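Local coordinates for protein glycosyltransferase (Streptomyces halstedii, PDB 3WAD) that belongs to the GT-B class of glycosyltransferases, built from two Rossmann-like domains that face each other across a cleft, at residues L206-P211 with M224-F229; F152-W157 with L343-Y348; G333-I338 with S384-A389; M1-T6 with P124-W129. One frame throughout, in Å; residues are numbered along the deposited sequence.

Contact 1: L206-P211 with M224-F229; sequences LAVAPP and MRHLPF
Met-224, Val-208 and His-226 carry this contact, with Leu-206 closing one end. Met-224 has CG anti to its backbone N (chi1 153°) and bends at its last torsion, which turns the methyl CE back onto the other segment. There CE lies 3.6 Å from Val-208 CG1 and 3.4 Å from Ala-207 O, while its chain crosses that of Leu-206 at about a right angle, CE 3.9 Å from Leu-206 CD2. Val-208 and His-226 run side by side in the same direction. Val-208 CB sits over the centre of one imidazole face, 3.6 Å from the ring centroid, a CH-pi contact, and CG1 covers the ND1 and CE1 side of the same face. No direct hydrogen bond joins the segments; two waters do that work. One donates to both Val-208 O and Met-224 O, at 2.8 Å each; the other accepts from Met-224 N and lies 2.8 Å from Ala-209 O, to which it can donate. Segment 206-211 begins at the end of strand 204-206 and segment 224-229 follows its neighbour 221-222. Beyond them, His-226 touches Thr-327 of helix 323-332 in the C-terminal half. Apolar and CH-pi packing is thus combined with two waters joining backbone polar groups that do not pair directly.

Contact 2: F152-W157 with L343-Y348; sequences FGLDQW and LWDEGY
The indole of Trp-344 is the tight part of this contact, enclosed on both faces. Phe-152 reaches over one face with CE1 and CZ, CZ lying 3.5 Å from Trp-344 CE2; the two rings meet obliquely, their planes 49° apart. Over the opposite face the Gln-156 chain slides past in the reverse direction, and its CG makes a CH-pi contact offset toward the rim of the six-membered ring. At the indole edge NE1 donates, close to the ring plane, to a lone pair of Leu-154 O at 2.8 Å. Two further bonds flank this one. Leu-154 N points almost straight (167°) at the anti lone pair of Asp-345 OD1, 2.9 Å away, and Gln-156 NE2 donates to Trp-344 O, also at 2.9 Å. A bend at chi2 (-66°) brings that amide back to the tryptophan backbone; its OE1 accepts from Arg-159. Gly-153 passes close by, its CA 3.5 Å from Asp-345 OD1.

The Tyr-348 side is looser, its residue partly exposed: there a single pair touches, Leu-154 CD1 against Tyr-348 CD2 at 3.4 Å, with Phe-215 meeting the tyrosine ring edge-to-face. The two loops each lead into a helix, 156-168 of the N-terminal half and 346-355 of the C-terminal half, so the contact bridges the two halves of the GT-B fold. Asp-345 OD1 is shared between the Leu-154 amide and Arg-326, a salt bridge that probably favours the ionised carboxylate.

Contact 3: G333-I338 with S384-A389; sequences GVPQLI and SFKAAA
Pro-335 lies with its ring against the first turn and a half of helix 384-397, CB, CG and CD meeting successive parts of the helix. CB faces Phe-385 CB at 4.1 Å, CG rests over the backbone between Phe-385 and Lys-386, 3.7 Å from Lys-386 N, and CD faces the methyl of Ala-389. Phe-385 and Ala-389 are four residues apart on the helix, so both direct their CB toward the proline, but Phe-385 has CG anti to its carbonyl carbon (chi1 -61°) and its ring swings away to pack on Leu-379 and Leu-360. Lys-386 does the reverse. Its CB starts off to the flank, CG is anti to the backbone N, and a bend at chi2 (56°) brings the otherwise extended chain round to the other segment. NZ then donates to Gly-333 O at 2.7 Å, from above the carbonyl plane and not along a lone pair. Ala-389 CB, 3.5 Å from Gly-333 O, touches the same carbonyl.

Gly-333 ends helix 323-332 in a Schellman motif, with positive phi (68°), and the chain then enters strand 336-338 of the C-terminal Rossmann-like sheet. The contact therefore packs the start of a helix on a helix-to-strand connection of that sheet. Apolar contact around Pro-335 is combined with one charged hydrogen bond, formed near the C-terminal end of helix 323-332, whose partial negative charge would probably reinforce the attraction.

Contact 4: M1-T6 with P124-W129; sequences MRVLMT and PDLVIW
Backbone hydrogen bonds pair strand 2-6 with strand 126-130 in parallel. Leu-4 bonds through both its N and its O, N to Leu-126 O at 2.9 Å and O from Ile-128 N at 3.0 Å; Thr-6 N continues the register on Ile-128 O. At the start of the pair Arg-2 O takes two donors, Asp-125 N in the carbonyl plane at 2.7 Å and Leu-126 N nearly along the C=O axis. The Asp-125 side chain closes that end: Arg-2 N points almost straight (170°) at the anti lone pair of OD2, 3.0 Å away. These are central strands of the seven-stranded parallel sheet of the N-terminal Rossmann-like domain, strand 30-35 adding itself to the far edge of 2-6 and strand 147-150 to that of 126-130. On the face of Val-3 and Met-5, Val-3 CG1 meets Ile-128 CD1 at 3.6 Å, and Met-5 lies alongside Ile-128. Met-1 bends so that CE reaches Asp-125 CB at 3.4 Å. Leu-4 sits on the other face, its CB 3.7 Å from Pro-124 CB, and there Thr-6 CG2 touches Trp-129 CB. Farther out, helix 402-415 packs on Met-1 and Leu-126, helix 109-122 covers Leu-4 and Thr-6, and His-147 ND1 accepts from Trp-129 NE1.

Overall arrangement
Contact 4 closes first along the chain and lies within the N-terminal sheet; contact 3 lies in the C-terminal domain, the two centres about 37 Å apart on opposite sides of the chain's centre. Contacts 1 and 2 sit between them, centres about 13 Å apart, and touch directly where Val-208 and Ala-209 pack on the 152-157 segment. Contact 1 is nested in the loop closed by contact 2, which spans both halves, and contacts 2 and 3 alternate along the chain. Contact 4 joins two central strands of the N-terminal sheet and contact 3 packs a helix on the entry to a C-terminal strand, while contacts 1 and 2 lie near where the two domains meet.

Contact 1: L206-P211 with M224-F229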
# COMPACT_ATOMS: atom_id res chain seq x y z
N LEU B 206 1.70 -19.14 -8.31
CA LEU B 206 2.74 -18.36 -7.63
C LEU B 206 2.79 -18.90 -6.20
O LEU B 206 1.74 -18.94 -5.52
CB LEU B 206 2.42 -16.80 -7.60
CG LEU B 206 3.32 -15.88 -6.77
CD1 LEU B 206 4.87 -15.90 -7.11
CD2 LEU B 206 2.90 -14.43 -6.83
N ALA B 207 3.97 -19.30 -5.75
CA ALA B 207 4.15 -19.84 -4.38
C ALA B 207 4.56 -18.78 -3.38
O ALA B 207 5.36 -17.88 -3.73
CB ALA B 207 5.23 -20.98 -4.44
N VAL B 208 4.09 -18.88 -2.12
CA VAL B 208 4.57 -17.95 -1.12
C VAL B 208 5.53 -18.62 -0.12
O VAL B 208 6.22 -17.95 0.63
CB VAL B 208 3.40 -17.32 -0.35
CG1 VAL B 208 2.57 -16.39 -1.27
CG2 VAL B 208 2.53 -18.41 0.32
N ALA B 209 5.50 -19.93 -0.06
CA ALA B 209 6.37 -20.71 0.82
C ALA B 209 7.72 -20.95 0.02
O ALA B 209 7.68 -21.12 -1.22
CB ALA B 209 5.70 -22.06 1.15
N PRO B 210 8.87 -20.92 0.73
CA PRO B 210 10.19 -21.28 0.15
C PRO B 210 10.24 -22.67 -0.44
O PRO B 210 9.59 -23.59 0.08
CB PRO B 210 11.15 -21.16 1.31
CG PRO B 210 10.42 -20.32 2.40
CD PRO B 210 8.96 -20.56 2.17
N PRO B 211 10.95 -22.81 -1.59
CA PRO B 211 10.99 -24.06 -2.34
C PRO B 211 11.42 -25.20 -1.44
O PRO B 211 10.89 -26.27 -1.54
CB PRO B 211 12.08 -23.81 -3.41
CG PRO B 211 11.85 -22.33 -3.80
CD PRO B 211 11.60 -21.72 -2.34
N MET B 224 9.10 -16.80 -4.81
CA MET B 224 9.10 -15.39 -4.45
C MET B 224 9.59 -15.25 -3.01
O MET B 224 9.44 -16.15 -2.21
CB MET B 224 7.71 -14.80 -4.69
CG MET B 224 7.36 -13.64 -3.83
SD MET B 224 5.71 -13.13 -4.15
CE MET B 224 4.78 -14.52 -3.46
N ARG B 225 10.33 -14.18 -2.76
CA ARG B 225 10.70 -13.77 -1.42
C ARG B 225 9.44 -13.10 -0.80
O ARG B 225 9.32 -11.87 -0.73
CB ARG B 225 11.86 -12.79 -1.50
CG ARG B 225 12.48 -12.44 -0.13
CD ARG B 225 13.69 -11.60 -0.26
NE ARG B 225 13.33 -10.29 -0.86
CZ ARG B 225 14.16 -9.49 -1.52
NH1 ARG B 225 15.43 -9.86 -1.73
NH2 ARG B 225 13.72 -8.33 -2.01
N HIS B 226 8.54 -13.93 -0.30
CA HIS B 226 7.24 -13.52 0.20
C HIS B 226 7.33 -12.48 1.27
O HIS B 226 7.96 -12.68 2.29
CB HIS B 226 6.44 -14.75 0.67
CG HIS B 226 5.04 -14.45 1.09
ND1 HIS B 226 4.20 -13.62 0.35
CD2 HIS B 226 4.34 -14.83 2.19
CE1 HIS B 226 3.02 -13.57 0.95
NE2 HIS B 226 3.08 -14.28 2.07
N LEU B 227 6.70 -11.36 1.03
CA LEU B 227 6.66 -10.30 2.05
C LEU B 227 5.32 -10.48 2.93
O LEU B 227 4.21 -10.53 2.39
CB LEU B 227 6.85 -8.89 1.44
CG LEU B 227 7.31 -7.76 2.38
CD1 LEU B 227 7.52 -6.54 1.53
CD2 LEU B 227 6.10 -7.44 3.33
N PRO B 228 5.49 -10.73 4.27
CA PRO B 228 4.37 -10.93 5.22
C PRO B 228 3.78 -9.61 5.57
O PRO B 228 4.42 -8.81 6.23
CB PRO B 228 5.02 -11.56 6.45
CG PRO B 228 6.44 -11.41 6.35
CD PRO B 228 6.80 -10.86 4.92
N PHE B 229 2.62 -9.29 5.01
CA PHE B 229 1.97 -8.01 5.33
C PHE B 229 1.23 -8.23 6.65
O PHE B 229 0.30 -9.07 6.72
CB PHE B 229 0.96 -7.58 4.24
CG PHE B 229 0.21 -6.29 4.57
CD1 PHE B 229 0.90 -5.13 4.84
CD2 PHE B 229 -1.19 -6.25 4.57
CE1 PHE B 229 0.24 -3.94 5.14
CE2 PHE B 229 -1.88 -5.08 4.87
CZ PHE B 229 -1.14 -3.89 5.17
O HOH W 1 8.90 -17.22 0.30
O HOH W 2 8.32 -19.07 -2.95

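Contact 2: F152-W157 with L343-Y348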
# COMPACT_ATOMS: atom_id res chain seq x y z
N PHE B 152 -1.19 -19.45 -0.60
CA PHE B 152 -1.21 -18.70 0.67
C PHE B 152 -0.55 -19.60 1.76
O PHE B 152 -0.49 -19.25 2.95
CB PHE B 152 -2.70 -18.31 0.99
CG PHE B 152 -3.58 -19.50 1.14
CD1 PHE B 152 -3.57 -20.22 2.37
CD2 PHE B 152 -4.35 -19.95 0.09
CE1 PHE B 152 -4.35 -21.39 2.48
CE2 PHE B 152 -5.07 -21.05 0.18
CZ PHE B 152 -5.09 -21.80 1.38
N GLY B 153 -0.01 -20.74 1.33
CA GLY B 153 0.82 -21.63 2.20
C GLY B 153 1.26 -22.70 1.21
O GLY B 153 1.36 -22.44 0.00
N LEU B 154 1.46 -23.93 1.67
CA LEU B 154 1.65 -25.04 0.75
C LEU B 154 0.47 -25.40 -0.15
O LEU B 154 -0.69 -25.09 0.13
CB LEU B 154 2.12 -26.29 1.53
CG LEU B 154 3.28 -26.20 2.54
CD1 LEU B 154 3.61 -27.66 3.06
CD2 LEU B 154 4.55 -25.52 2.06
N ASP B 155 0.77 -26.02 -1.28
CA ASP B 155 -0.24 -26.31 -2.27
C ASP B 155 -0.92 -27.68 -2.02
O ASP B 155 -0.71 -28.62 -2.79
CB ASP B 155 0.37 -26.24 -3.67
CG ASP B 155 -0.67 -26.25 -4.76
OD1 ASP B 155 -1.92 -26.14 -4.54
OD2 ASP B 155 -0.20 -26.36 -5.91
N GLN B 156 -1.70 -27.78 -0.93
CA GLN B 156 -2.41 -29.00 -0.60
C GLN B 156 -3.27 -29.41 -1.77
O GLN B 156 -3.42 -30.60 -2.08
CB GLN B 156 -3.33 -28.77 0.62
CG GLN B 156 -2.62 -28.46 1.92
CD GLN B 156 -1.77 -29.61 2.50
OE1 GLN B 156 -1.48 -30.61 1.83
NE2 GLN B 156 -1.39 -29.47 3.80
N TRP B 157 -3.91 -28.42 -2.41
CA TRP B 157 -4.91 -28.74 -3.42
C TRP B 157 -4.19 -29.29 -4.63
O TRP B 157 -4.68 -30.25 -5.22
CB TRP B 157 -5.65 -27.44 -3.81
CG TRP B 157 -6.89 -27.57 -4.68
CD1 TRP B 157 -7.02 -27.19 -6.00
CD2 TRP B 157 -8.21 -28.00 -4.25
NE1 TRP B 157 -8.32 -27.39 -6.42
CE2 TRP B 157 -9.07 -27.89 -5.38
CE3 TRP B 157 -8.71 -28.57 -3.07
CZ2 TRP B 157 -10.44 -28.23 -5.33
CZ3 TRP B 157 -10.09 -28.90 -3.00
CH2 TRP B 157 -10.94 -28.72 -4.14
N LEU B 343 -5.34 -25.96 10.40
CA LEU B 343 -6.21 -25.31 9.42
C LEU B 343 -5.74 -25.53 7.97
O LEU B 343 -6.56 -25.51 7.08
CB LEU B 343 -6.30 -23.81 9.66
CG LEU B 343 -7.31 -23.28 10.68
CD1 LEU B 343 -7.11 -23.98 11.95
CD2 LEU B 343 -7.12 -21.76 10.85
N TRP B 344 -4.46 -25.71 7.74
CA TRP B 344 -3.99 -25.80 6.34
C TRP B 344 -2.77 -26.70 6.18
O TRP B 344 -2.87 -27.79 5.60
CB TRP B 344 -3.75 -24.38 5.75
CG TRP B 344 -3.47 -24.49 4.31
CD1 TRP B 344 -2.26 -24.28 3.70
CD2 TRP B 344 -4.41 -24.88 3.27
NE1 TRP B 344 -2.38 -24.53 2.32
CE2 TRP B 344 -3.68 -24.94 2.06
CE3 TRP B 344 -5.78 -25.26 3.27
CZ2 TRP B 344 -4.28 -25.30 0.88
CZ3 TRP B 344 -6.39 -25.60 2.10
CH2 TRP B 344 -5.63 -25.62 0.89
N ASP B 345 -1.64 -26.27 6.70
CA ASP B 345 -0.35 -26.94 6.47
C ASP B 345 0.57 -26.83 7.66
O ASP B 345 1.76 -27.12 7.55
CB ASP B 345 0.40 -26.30 5.28
CG ASP B 345 0.62 -24.80 5.49
OD1 ASP B 345 1.15 -24.12 4.57
OD2 ASP B 345 0.28 -24.31 6.60
N GLU B 346 0.03 -26.40 8.80
CA GLU B 346 0.90 -26.03 9.90
C GLU B 346 1.70 -27.22 10.43
O GLU B 346 2.87 -27.05 10.82
CB GLU B 346 0.08 -25.39 11.04
CG GLU B 346 -0.68 -24.19 10.63
CD GLU B 346 -2.11 -24.55 10.32
OE1 GLU B 346 -2.42 -25.52 9.59
OE2 GLU B 346 -2.97 -23.87 10.88
N GLY B 347 1.10 -28.40 10.47
CA GLY B 347 1.75 -29.62 11.03
C GLY B 347 2.97 -29.98 10.19
O GLY B 347 4.09 -30.19 10.67
N TYR B 348 2.76 -29.96 8.89
CA TYR B 348 3.72 -30.45 7.94
C TYR B 348 4.87 -29.47 7.81
O TYR B 348 6.02 -29.86 7.80
CB TYR B 348 3.04 -30.72 6.60
CG TYR B 348 4.03 -31.15 5.53
CD1 TYR B 348 4.10 -32.47 5.17
CD2 TYR B 348 4.87 -30.21 4.89
CE1 TYR B 348 4.95 -32.87 4.18
CE2 TYR B 348 5.72 -30.59 3.90
CZ TYR B 348 5.77 -31.94 3.57
OH TYR B 348 6.58 -32.36 2.60

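Contact 3: G333-I338 with S384-A389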
# COMPACT_ATOMS: atom_id res chain seq x y z
N GLY B 333 14.75 -14.22 10.83
CA GLY B 333 15.78 -15.23 11.29
C GLY B 333 15.56 -15.66 12.76
O GLY B 333 16.50 -15.72 13.58
N VAL B 334 14.30 -15.92 13.13
CA VAL B 334 13.99 -16.06 14.55
C VAL B 334 13.57 -17.50 14.80
O VAL B 334 12.69 -18.01 14.12
CB VAL B 334 12.85 -15.03 15.03
CG1 VAL B 334 12.52 -15.20 16.51
CG2 VAL B 334 13.29 -13.55 14.78
N PRO B 335 14.20 -18.18 15.78
CA PRO B 335 13.76 -19.53 16.11
C PRO B 335 12.31 -19.58 16.57
O PRO B 335 11.78 -18.61 17.12
CB PRO B 335 14.66 -19.92 17.27
CG PRO B 335 15.86 -19.06 17.16
CD PRO B 335 15.31 -17.73 16.64
N GLN B 336 11.69 -20.73 16.35
CA GLN B 336 10.28 -20.92 16.53
C GLN B 336 9.97 -22.03 17.53
O GLN B 336 10.62 -23.07 17.54
CB GLN B 336 9.64 -21.27 15.17
CG GLN B 336 9.72 -20.17 14.20
CD GLN B 336 9.16 -20.58 12.84
OE1 GLN B 336 7.97 -20.73 12.68
NE2 GLN B 336 10.03 -20.82 11.89
N LEU B 337 8.94 -21.82 18.35
CA LEU B 337 8.29 -22.92 19.00
C LEU B 337 6.89 -22.98 18.42
O LEU B 337 6.13 -22.01 18.51
CB LEU B 337 8.37 -22.77 20.55
CG LEU B 337 7.59 -23.54 21.60
CD1 LEU B 337 7.15 -24.90 21.20
CD2 LEU B 337 8.25 -23.44 23.04
N ILE B 338 6.61 -24.08 17.74
CA ILE B 338 5.38 -24.23 16.95
C ILE B 338 4.47 -25.16 17.67
O ILE B 338 4.86 -26.26 18.02
CB ILE B 338 5.69 -24.73 15.47
CG1 ILE B 338 6.65 -23.77 14.77
CG2 ILE B 338 4.38 -24.81 14.62
CD1 ILE B 338 7.39 -24.34 13.55
N SER B 384 22.38 -23.26 18.37
CA SER B 384 22.17 -23.96 17.14
C SER B 384 20.84 -23.52 16.42
O SER B 384 20.81 -23.34 15.19
CB SER B 384 22.19 -25.44 17.42
OG SER B 384 20.96 -25.85 17.98
N PHE B 385 19.77 -23.36 17.20
CA PHE B 385 18.47 -22.87 16.70
C PHE B 385 18.55 -21.52 16.03
O PHE B 385 18.07 -21.36 14.91
CB PHE B 385 17.42 -22.86 17.83
CG PHE B 385 17.16 -24.22 18.39
CD1 PHE B 385 16.37 -25.12 17.70
CD2 PHE B 385 17.76 -24.63 19.58
CE1 PHE B 385 16.14 -26.32 18.18
CE2 PHE B 385 17.55 -25.85 20.06
CZ PHE B 385 16.73 -26.71 19.39
N LYS B 386 19.21 -20.57 16.67
CA LYS B 386 19.48 -19.30 16.02
C LYS B 386 20.24 -19.49 14.69
O LYS B 386 19.88 -18.85 13.68
CB LYS B 386 20.20 -18.31 16.96
CG LYS B 386 20.53 -16.94 16.34
CD LYS B 386 19.20 -16.22 15.78
CE LYS B 386 19.43 -14.73 15.35
NZ LYS B 386 18.10 -14.05 15.02
N ALA B 387 21.29 -20.31 14.66
CA ALA B 387 22.10 -20.49 13.42
C ALA B 387 21.23 -21.05 12.28
O ALA B 387 21.23 -20.55 11.15
CB ALA B 387 23.32 -21.42 13.68
N ALA B 388 20.47 -22.09 12.58
CA ALA B 388 19.57 -22.69 11.63
C ALA B 388 18.49 -21.65 11.11
O ALA B 388 18.19 -21.60 9.91
CB ALA B 388 18.91 -23.86 12.27
N ALA B 389 17.97 -20.82 12.02
CA ALA B 389 16.96 -19.80 11.67
C ALA B 389 17.59 -18.77 10.72
O ALA B 389 16.98 -18.27 9.75
CB ALA B 389 16.43 -19.11 12.93

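Contact 4: M1-T6 with P124-W129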
# COMPACT_ATOMS: atom_id res chain seq x y z
N MET B 1 -0.07 -2.50 -17.59
CA MET B 1 -1.10 -3.51 -17.90
C MET B 1 -2.11 -3.45 -16.77
O MET B 1 -1.87 -2.87 -15.73
CB MET B 1 -0.45 -4.91 -17.94
CG MET B 1 0.34 -5.30 -16.65
SD MET B 1 1.05 -6.97 -16.70
CE MET B 1 -0.23 -7.58 -17.64
N ARG B 2 -3.26 -4.01 -17.01
CA ARG B 2 -4.36 -4.00 -16.08
C ARG B 2 -4.34 -5.41 -15.39
O ARG B 2 -4.34 -6.45 -16.11
CB ARG B 2 -5.65 -3.83 -16.84
CG ARG B 2 -5.63 -2.56 -17.77
CD ARG B 2 -6.77 -1.63 -17.55
NE ARG B 2 -7.85 -1.68 -18.52
CZ ARG B 2 -8.65 -0.64 -18.87
NH1 ARG B 2 -8.52 0.59 -18.37
NH2 ARG B 2 -9.62 -0.83 -19.73
N VAL B 3 -4.25 -5.42 -14.04
CA VAL B 3 -4.26 -6.70 -13.30
C VAL B 3 -5.50 -6.77 -12.45
O VAL B 3 -5.73 -5.93 -11.57
CB VAL B 3 -3.06 -6.79 -12.40
CG1 VAL B 3 -2.97 -8.26 -11.70
CG2 VAL B 3 -1.80 -6.42 -13.15
N LEU B 4 -6.31 -7.75 -12.69
CA LEU B 4 -7.45 -7.98 -11.86
C LEU B 4 -7.07 -9.07 -10.80
O LEU B 4 -6.91 -10.24 -11.13
CB LEU B 4 -8.66 -8.36 -12.72
CG LEU B 4 -9.95 -8.75 -12.04
CD1 LEU B 4 -10.46 -7.55 -11.15
CD2 LEU B 4 -11.06 -9.25 -13.00
N MET B 5 -6.96 -8.67 -9.55
CA MET B 5 -6.69 -9.62 -8.45
C MET B 5 -7.95 -9.90 -7.70
O MET B 5 -8.75 -8.97 -7.48
CB MET B 5 -5.69 -9.03 -7.50
CG MET B 5 -4.42 -8.57 -8.28
SD MET B 5 -3.08 -7.98 -7.19
CE MET B 5 -2.60 -9.48 -6.28
N THR B 6 -8.19 -11.17 -7.35
CA THR B 6 -9.43 -11.44 -6.70
C THR B 6 -9.16 -12.33 -5.46
O THR B 6 -8.31 -13.21 -5.51
CB THR B 6 -10.46 -11.95 -7.66
OG1 THR B 6 -11.72 -12.15 -6.97
CG2 THR B 6 -10.00 -13.26 -8.36
N PRO B 124 -8.92 -7.06 -18.19
CA PRO B 124 -7.58 -7.12 -17.65
C PRO B 124 -6.54 -7.88 -18.49
O PRO B 124 -6.90 -8.80 -19.15
CB PRO B 124 -7.81 -7.89 -16.34
CG PRO B 124 -8.84 -8.76 -16.61
CD PRO B 124 -9.82 -7.97 -17.48
N ASP B 125 -5.26 -7.55 -18.42
CA ASP B 125 -4.25 -8.36 -19.12
C ASP B 125 -3.71 -9.55 -18.34
O ASP B 125 -3.01 -10.43 -18.94
CB ASP B 125 -3.06 -7.49 -19.45
CG ASP B 125 -3.49 -6.27 -20.31
OD1 ASP B 125 -3.97 -6.51 -21.45
OD2 ASP B 125 -3.54 -5.12 -19.77
N LEU B 126 -3.95 -9.54 -17.01
CA LEU B 126 -3.52 -10.65 -16.07
C LEU B 126 -4.61 -10.75 -14.96
O LEU B 126 -5.08 -9.69 -14.46
CB LEU B 126 -2.12 -10.32 -15.55
CG LEU B 126 -1.37 -11.36 -14.67
CD1 LEU B 126 -1.07 -12.62 -15.50
CD2 LEU B 126 -0.17 -10.76 -14.10
N VAL B 127 -5.18 -11.96 -14.72
CA VAL B 127 -5.93 -12.23 -13.46
C VAL B 127 -5.02 -12.98 -12.45
O VAL B 127 -4.30 -13.97 -12.82
CB VAL B 127 -7.27 -12.89 -13.72
CG1 VAL B 127 -8.07 -13.28 -12.35
CG2 VAL B 127 -8.14 -11.96 -14.66
N ILE B 128 -4.96 -12.46 -11.21
CA ILE B 128 -4.20 -13.15 -10.08
C ILE B 128 -5.25 -13.50 -9.03
O ILE B 128 -5.92 -12.61 -8.49
CB ILE B 128 -3.12 -12.31 -9.43
CG1 ILE B 128 -2.10 -11.80 -10.52
CG2 ILE B 128 -2.40 -13.10 -8.26
CD1 ILE B 128 -1.10 -10.86 -9.99
N TRP B 129 -5.48 -14.80 -8.81
CA TRP B 129 -6.56 -15.18 -7.89
C TRP B 129 -5.96 -15.93 -6.70
O TRP B 129 -5.22 -16.90 -6.86
CB TRP B 129 -7.60 -16.02 -8.52
CG TRP B 129 -7.16 -17.20 -9.44
CD1 TRP B 129 -6.51 -17.13 -10.72
CD2 TRP B 129 -7.33 -18.60 -9.16
NE1 TRP B 129 -6.38 -18.42 -11.23
CE2 TRP B 129 -6.84 -19.33 -10.30
CE3 TRP B 129 -7.98 -19.31 -8.12
CZ2 TRP B 129 -6.92 -20.73 -10.38
CZ3 TRP B 129 -8.05 -20.69 -8.21
CH2 TRP B 129 -7.53 -21.40 -9.35